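Local coordinates for protein hydrolase, haloacid dehalogenase-like family (PDB 3S6J) that probably acts as a metal-dependent sugar phosphatase of the haloacid dehalogenase superfamily and binds calcium at its acidic site, at residues Ala26-Ala31 and Leu54-Leu59; Glu35-Ala40 and Thr63-Thr68. All blocks are in the same frame, centred on the assembly; numbering follows the deposited sequence.

Interaction 1. Residues Ala26-Ala31 and Leu54-Leu59; sequences AAWKEA and LMLKSL
Met55 and Leu56 of helix 52-63 both come to rest against the indole of Trp28, which reaches across from helix 21-34. The backbones stay well apart, with 10.0 Å between the CA atoms of Trp28 and Leu56, and the indole and the two side chains fill the distance between them. Met55, present here as selenomethionine, comes first. Its CG lies anti to the backbone N (chi1 -172°) and the next torsion is also extended, so the chain runs straight out until SE sits over one face of the ring. SE is 3.9 Å from the centroid of the five-membered ring of Trp28, only 11° off the ring normal: a Met-aromatic contact, with selenium in the place of sulfur. A bend at the last torsion then carries the methyl toward the pyrrole nitrogen, and Met55 CE ends 3.8 Å from Trp28 NE1. Leu56 follows at the other end of the indole, its CD1 approaching the six-membered ring obliquely, 4.1 Å from Trp28 CZ3. The two residues thus share the bicycle between them, the selenium taking the pyrrole half and the leucine methyl the benzene half. Ile44 and Ile48 also touch Trp28, and His79 of helix 69-85 stacks on its ring. The metal is held by Asp12, Asp14 and Asp172, and the side chain of Met55 stops about 9 Å from a bound calcium ion. No hydrogen bond joins the two segments; the contact is made by apolar and polarisable groups, with nothing directional in it except the placing of selenium over the ring face.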
loop_
_atom_site.group_PDB
_atom_site.type_symbol
_atom_site.label_atom_id
_atom_site.label_comp_id
_atom_site.label_asym_id
_atom_site.label_seq_id
_atom_site.Cartn_x
_atom_site.Cartn_y
_atom_site.Cartn_z
ATOM N N ALA E 26 -6.399 7.674 1.146
ATOM C CA ALA E 26 -7.023 8.575 0.177
ATOM C C ALA E 26 -7.507 9.859 0.847
ATOM O O ALA E 26 -7.328 10.964 0.312
ATOM C CB ALA E 26 -8.168 7.866 -0.529
ATOM N N ALA E 27 -8.076 9.710 2.042
ATOM C CA ALA E 27 -8.525 10.842 2.850
ATOM C C ALA E 27 -7.374 11.776 3.236
ATOM O O ALA E 27 -7.516 13.001 3.168
ATOM C CB ALA E 27 -9.261 10.354 4.101
ATOM N N TRP E 28 -6.251 11.207 3.684
ATOM C CA TRP E 28 -5.091 12.039 3.975
ATOM C C TRP E 28 -4.567 12.731 2.717
ATOM O O TRP E 28 -4.207 13.908 2.765
ATOM C CB TRP E 28 -3.981 11.258 4.682
ATOM C CG TRP E 28 -4.262 11.122 6.139
ATOM C CD1 TRP E 28 -4.547 9.975 6.816
ATOM C CD2 TRP E 28 -4.359 12.191 7.096
ATOM N NE1 TRP E 28 -4.793 10.253 8.130
ATOM C CE2 TRP E 28 -4.683 11.607 8.336
ATOM C CE3 TRP E 28 -4.188 13.578 7.025
ATOM C CZ2 TRP E 28 -4.848 12.364 9.504
ATOM C CZ3 TRP E 28 -4.344 14.336 8.191
ATOM C CH2 TRP E 28 -4.670 13.728 9.411
ATOM N N LYS E 29 -4.539 11.998 1.600
ATOM C CA LYS E 29 -4.007 12.523 0.348
ATOM C C LYS E 29 -4.772 13.767 -0.108
ATOM O O LYS E 29 -4.181 14.766 -0.516
ATOM C CB LYS E 29 -4.030 11.454 -0.752
ATOM C CG LYS E 29 -3.546 11.958 -2.111
ATOM C CD LYS E 29 -2.109 12.513 -2.018
ATOM C CE LYS E 29 -1.522 12.671 -3.412
ATOM N NZ LYS E 29 -0.369 13.609 -3.438
ATOM N N GLU E 30 -6.089 13.684 -0.014
ATOM C CA GLU E 30 -6.998 14.760 -0.387
ATOM C C GLU E 30 -6.846 15.948 0.546
ATOM O O GLU E 30 -6.798 17.105 0.094
ATOM C CB GLU E 30 -8.432 14.227 -0.361
ATOM C CG GLU E 30 -9.509 15.274 -0.417
ATOM C CD GLU E 30 -10.872 14.644 -0.675
ATOM O OE1 GLU E 30 -10.917 13.430 -0.966
ATOM O OE2 GLU E 30 -11.898 15.351 -0.589
ATOM N N ALA E 31 -6.742 15.679 1.846
ATOM C CA ALA E 31 -6.463 16.760 2.811
ATOM C C ALA E 31 -5.119 17.445 2.595
ATOM O O ALA E 31 -5.019 18.676 2.689
ATOM C CB ALA E 31 -6.562 16.266 4.242
ATOM N N LEU E 54 1.210 12.965 15.218
ATOM C CA LEU E 54 2.549 12.423 15.061
ATOM C C LEU E 54 2.818 12.167 13.588
ATOM O O LEU E 54 3.915 12.383 13.082
ATOM C CB LEU E 54 2.680 11.120 15.849
ATOM C CG LEU E 54 4.021 10.890 16.548
ATOM C CD1 LEU E 54 5.184 10.986 15.557
ATOM C CD2 LEU E 54 4.203 11.902 17.698
HETATM N N MSE E 55 1.804 11.696 12.889
HETATM C CA MSE E 55 1.973 11.453 11.482
HETATM C C MSE E 55 2.361 12.767 10.787
HETATM O O MSE E 55 3.318 12.815 10.009
HETATM C CB MSE E 55 0.687 10.887 10.908
HETATM C CG MSE E 55 0.817 10.429 9.495
HETATM SE SE MSE E 55 -0.948 10.221 8.736
HETATM C CE MSE E 55 -1.747 9.119 10.137
ATOM N N LEU E 56 1.622 13.831 11.092
ATOM C CA LEU E 56 1.875 15.130 10.478
ATOM C C LEU E 56 3.290 15.633 10.770
ATOM O O LEU E 56 4.011 16.024 9.854
ATOM C CB LEU E 56 0.823 16.149 10.914
ATOM C CG LEU E 56 -0.272 16.535 9.910
ATOM C CD1 LEU E 56 -0.478 15.498 8.834
ATOM C CD2 LEU E 56 -1.574 16.784 10.648
ATOM N N LYS E 57 3.688 15.618 12.038
ATOM C CA LYS E 57 5.072 15.910 12.398
ATOM C C LYS E 57 6.052 15.033 11.620
ATOM O O LYS E 57 7.084 15.499 11.139
ATOM C CB LYS E 57 5.309 15.684 13.886
ATOM C CG LYS E 57 4.682 16.733 14.780
ATOM C CD LYS E 57 5.516 16.938 16.042
ATOM C CE LYS E 57 6.151 15.631 16.512
ATOM N NZ LYS E 57 7.343 15.887 17.395
ATOM N N SER E 58 5.734 13.752 11.514
ATOM C CA SER E 58 6.648 12.814 10.884
ATOM C C SER E 58 6.886 13.134 9.405
ATOM O O SER E 58 8.030 13.287 8.976
ATOM C CB SER E 58 6.147 11.384 11.055
ATOM O OG SER E 58 7.168 10.485 10.681
ATOM N N LEU E 59 5.799 13.239 8.639
ATOM C CA LEU E 59 5.853 13.601 7.216
ATOM C C LEU E 59 6.534 14.951 7.068
ATOM O O LEU E 59 7.326 15.172 6.153
ATOM C CB LEU E 59 4.439 13.673 6.626
ATOM C CG LEU E 59 3.654 12.362 6.680
ATOM C CD1 LEU E 59 2.152 12.556 6.384
ATOM C CD2 LEU E 59 4.287 11.346 5.725
#

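Interaction 2. Residues Glu35-Ala40 and Thr63-Thr68; sequences ENIPLA and TGMSIT
Two interhelical turns of the helical part of this chain, each entered through a Schellman motif, meet where Ile37 and Leu39 face Thr63, Met65 and Ile67. Asn36, with positive phi, closes helix 21-34, and Gly64 (phi 93°) does the same after helix 52-63, so both segments leave the helix and run on as irregular linkers. The central touch is between the isoleucines, which reach toward each other tip to tip: Ile37 CD1 is 3.5 Å from Ile67 CD1, a close approach for two methyls. Ile37 has its CG1 anti to the carbonyl carbon and an extended second torsion (chi2 -170°), and Ile67 adopts the same shape, which drives each terminal methyl outward. The other branch of Ile37, CG2, lies 4.3 Å from the terminal CE of Met65, an exposed selenomethionine. At the other end Leu39 and Thr63 cross at about a right angle, with Leu39 CD1 3.6 Å from Thr63 CG2. Thr63 OG1 takes the position between the backbone N and the carbonyl carbon and is hydrogen-bonded to Ser60 O, while CG2, anti to the carbonyl carbon, is the methyl that meets Leu39. The contact is entirely apolar across the segments. Around it, Leu39 packs on Leu59 of helix 52-63, while Ile37 touches Gln71 of helix 69-85, whose Arg74 forms a salt bridge with Glu35. Ala40 stands at the N-cap of helix 41-47 and packs on Asp19 of the second subunit; Thr68, at the N-cap of helix 69-85, has a weak OG1 hydrogen bond with Gln71 N.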
loop_
_atom_site.group_PDB
_atom_site.type_symbol
_atom_site.label_atom_id
_atom_site.label_comp_id
_atom_site.label_asym_id
_atom_site.label_seq_id
_atom_site.Cartn_x
_atom_site.Cartn_y
_atom_site.Cartn_z
ATOM N N GLU E 35 -3.973 21.413 0.953
ATOM C CA GLU E 35 -3.171 22.286 1.778
ATOM C C GLU E 35 -1.768 22.430 1.202
ATOM O O GLU E 35 -0.837 22.802 1.920
ATOM C CB GLU E 35 -3.130 21.751 3.206
ATOM C CG GLU E 35 -4.452 21.897 3.953
ATOM C CD GLU E 35 -4.763 23.352 4.297
ATOM O OE1 GLU E 35 -3.812 24.123 4.561
ATOM O OE2 GLU E 35 -5.959 23.722 4.300
ATOM N N ASN E 36 -1.628 22.158 -0.099
ATOM C CA ASN E 36 -0.345 22.311 -0.797
ATOM C C ASN E 36 0.798 21.615 -0.076
ATOM O O ASN E 36 1.892 22.184 0.070
ATOM C CB ASN E 36 0.034 23.782 -0.980
ATOM C CG ASN E 36 -1.117 24.638 -1.434
ATOM O OD1 ASN E 36 -1.529 25.578 -0.738
ATOM N ND2 ASN E 36 -1.639 24.337 -2.600
ATOM N N ILE E 37 0.529 20.414 0.420
ATOM C CA ILE E 37 1.570 19.544 0.959
ATOM C C ILE E 37 1.518 18.246 0.156
ATOM O O ILE E 37 0.910 17.264 0.571
ATOM C CB ILE E 37 1.381 19.258 2.466
ATOM C CG1 ILE E 37 1.185 20.563 3.230
ATOM C CG2 ILE E 37 2.594 18.469 3.038
ATOM C CD1 ILE E 37 1.238 20.415 4.742
ATOM N N PRO E 38 2.128 18.269 -1.033
ATOM C CA PRO E 38 2.030 17.182 -1.997
ATOM C C PRO E 38 2.988 16.081 -1.584
ATOM O O PRO E 38 4.204 16.300 -1.525
ATOM C CB PRO E 38 2.475 17.844 -3.303
ATOM C CG PRO E 38 3.453 18.877 -2.873
ATOM C CD PRO E 38 3.020 19.351 -1.499
ATOM N N LEU E 39 2.433 14.923 -1.261
ATOM C CA LEU E 39 3.208 13.805 -0.738
ATOM C C LEU E 39 2.745 12.590 -1.498
ATOM O O LEU E 39 1.541 12.395 -1.640
ATOM C CB LEU E 39 2.890 13.600 0.736
ATOM C CG LEU E 39 4.126 13.506 1.607
ATOM C CD1 LEU E 39 4.414 14.863 2.229
ATOM C CD2 LEU E 39 3.926 12.442 2.673
ATOM N N ALA E 40 3.682 11.796 -2.011
ATOM C CA ALA E 40 3.312 10.579 -2.729
ATOM C C ALA E 40 2.507 9.683 -1.793
ATOM O O ALA E 40 2.724 9.653 -0.584
ATOM C CB ALA E 40 4.548 9.850 -3.260
ATOM N N THR E 63 10.022 15.820 5.040
ATOM C CA THR E 63 10.007 16.712 3.876
ATOM C C THR E 63 10.791 18.001 4.119
ATOM O O THR E 63 10.990 18.777 3.187
ATOM C CB THR E 63 8.579 17.097 3.432
ATOM O OG1 THR E 63 8.054 18.096 4.316
ATOM C CG2 THR E 63 7.670 15.877 3.415
ATOM N N GLY E 64 11.203 18.232 5.369
ATOM C CA GLY E 64 12.169 19.272 5.698
ATOM C C GLY E 64 11.590 20.626 6.078
ATOM O O GLY E 64 12.224 21.671 5.902
HETATM N N MSE E 65 10.392 20.628 6.636
HETATM C CA MSE E 65 9.704 21.892 6.749
HETATM C C MSE E 65 8.980 22.224 8.070
HETATM O O MSE E 65 9.395 23.153 8.768
HETATM C CB MSE E 65 8.820 22.076 5.524
HETATM C CG MSE E 65 7.451 22.496 5.861
HETATM SE SE MSE E 65 6.344 20.924 6.007
HETATM C CE MSE E 65 6.236 20.528 4.087
ATOM N N SER E 66 7.926 21.486 8.405
ATOM C CA SER E 66 7.158 21.675 9.639
ATOM C C SER E 66 5.779 22.289 9.417
ATOM O O SER E 66 5.583 23.153 8.562
ATOM C CB SER E 66 7.920 22.459 10.710
ATOM O OG SER E 66 7.612 23.839 10.639
ATOM N N ILE E 67 4.822 21.846 10.218
ATOM C CA ILE E 67 3.446 22.277 10.070
ATOM C C ILE E 67 2.942 22.856 11.385
ATOM O O ILE E 67 3.043 22.222 12.433
ATOM C CB ILE E 67 2.542 21.094 9.626
ATOM C CG1 ILE E 67 3.027 20.514 8.292
ATOM C CG2 ILE E 67 1.092 21.522 9.544
ATOM C CD1 ILE E 67 2.324 19.225 7.866
ATOM N N THR E 68 2.414 24.070 11.324
ATOM C CA THR E 68 1.806 24.708 12.479
ATOM C C THR E 68 0.627 23.924 13.048
ATOM O O THR E 68 0.016 23.085 12.367
ATOM C CB THR E 68 1.298 26.120 12.132
ATOM O OG1 THR E 68 0.312 26.026 11.086
ATOM C CG2 THR E 68 2.460 27.015 11.673
#

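In the fold
From its N terminus, in this haloacid dehalogenase-like part of a longer protein, the chain leaves the calcium-bearing motif, climbs helix 21-34, turns through 35-40, passes helix 41-47, runs along helix 52-63 and turns again at 63-68. Interaction 1 closes a loop from helix to helix, interaction 2 one from turn to turn; their segments alternate, so the loops cross rather than nest. Their centres lie 9 Å apart and they touch: Lys29 NZ probably donates a hydrogen bond to Leu39 O at 2.9 Å, and Ile67 CD1 packs 4.1 Å from Leu56 O. They tie helix 21-34 to helix 52-63, and their far turns to each other, in the probable HAD cap inserted after the first strand of the parallel-sheet core.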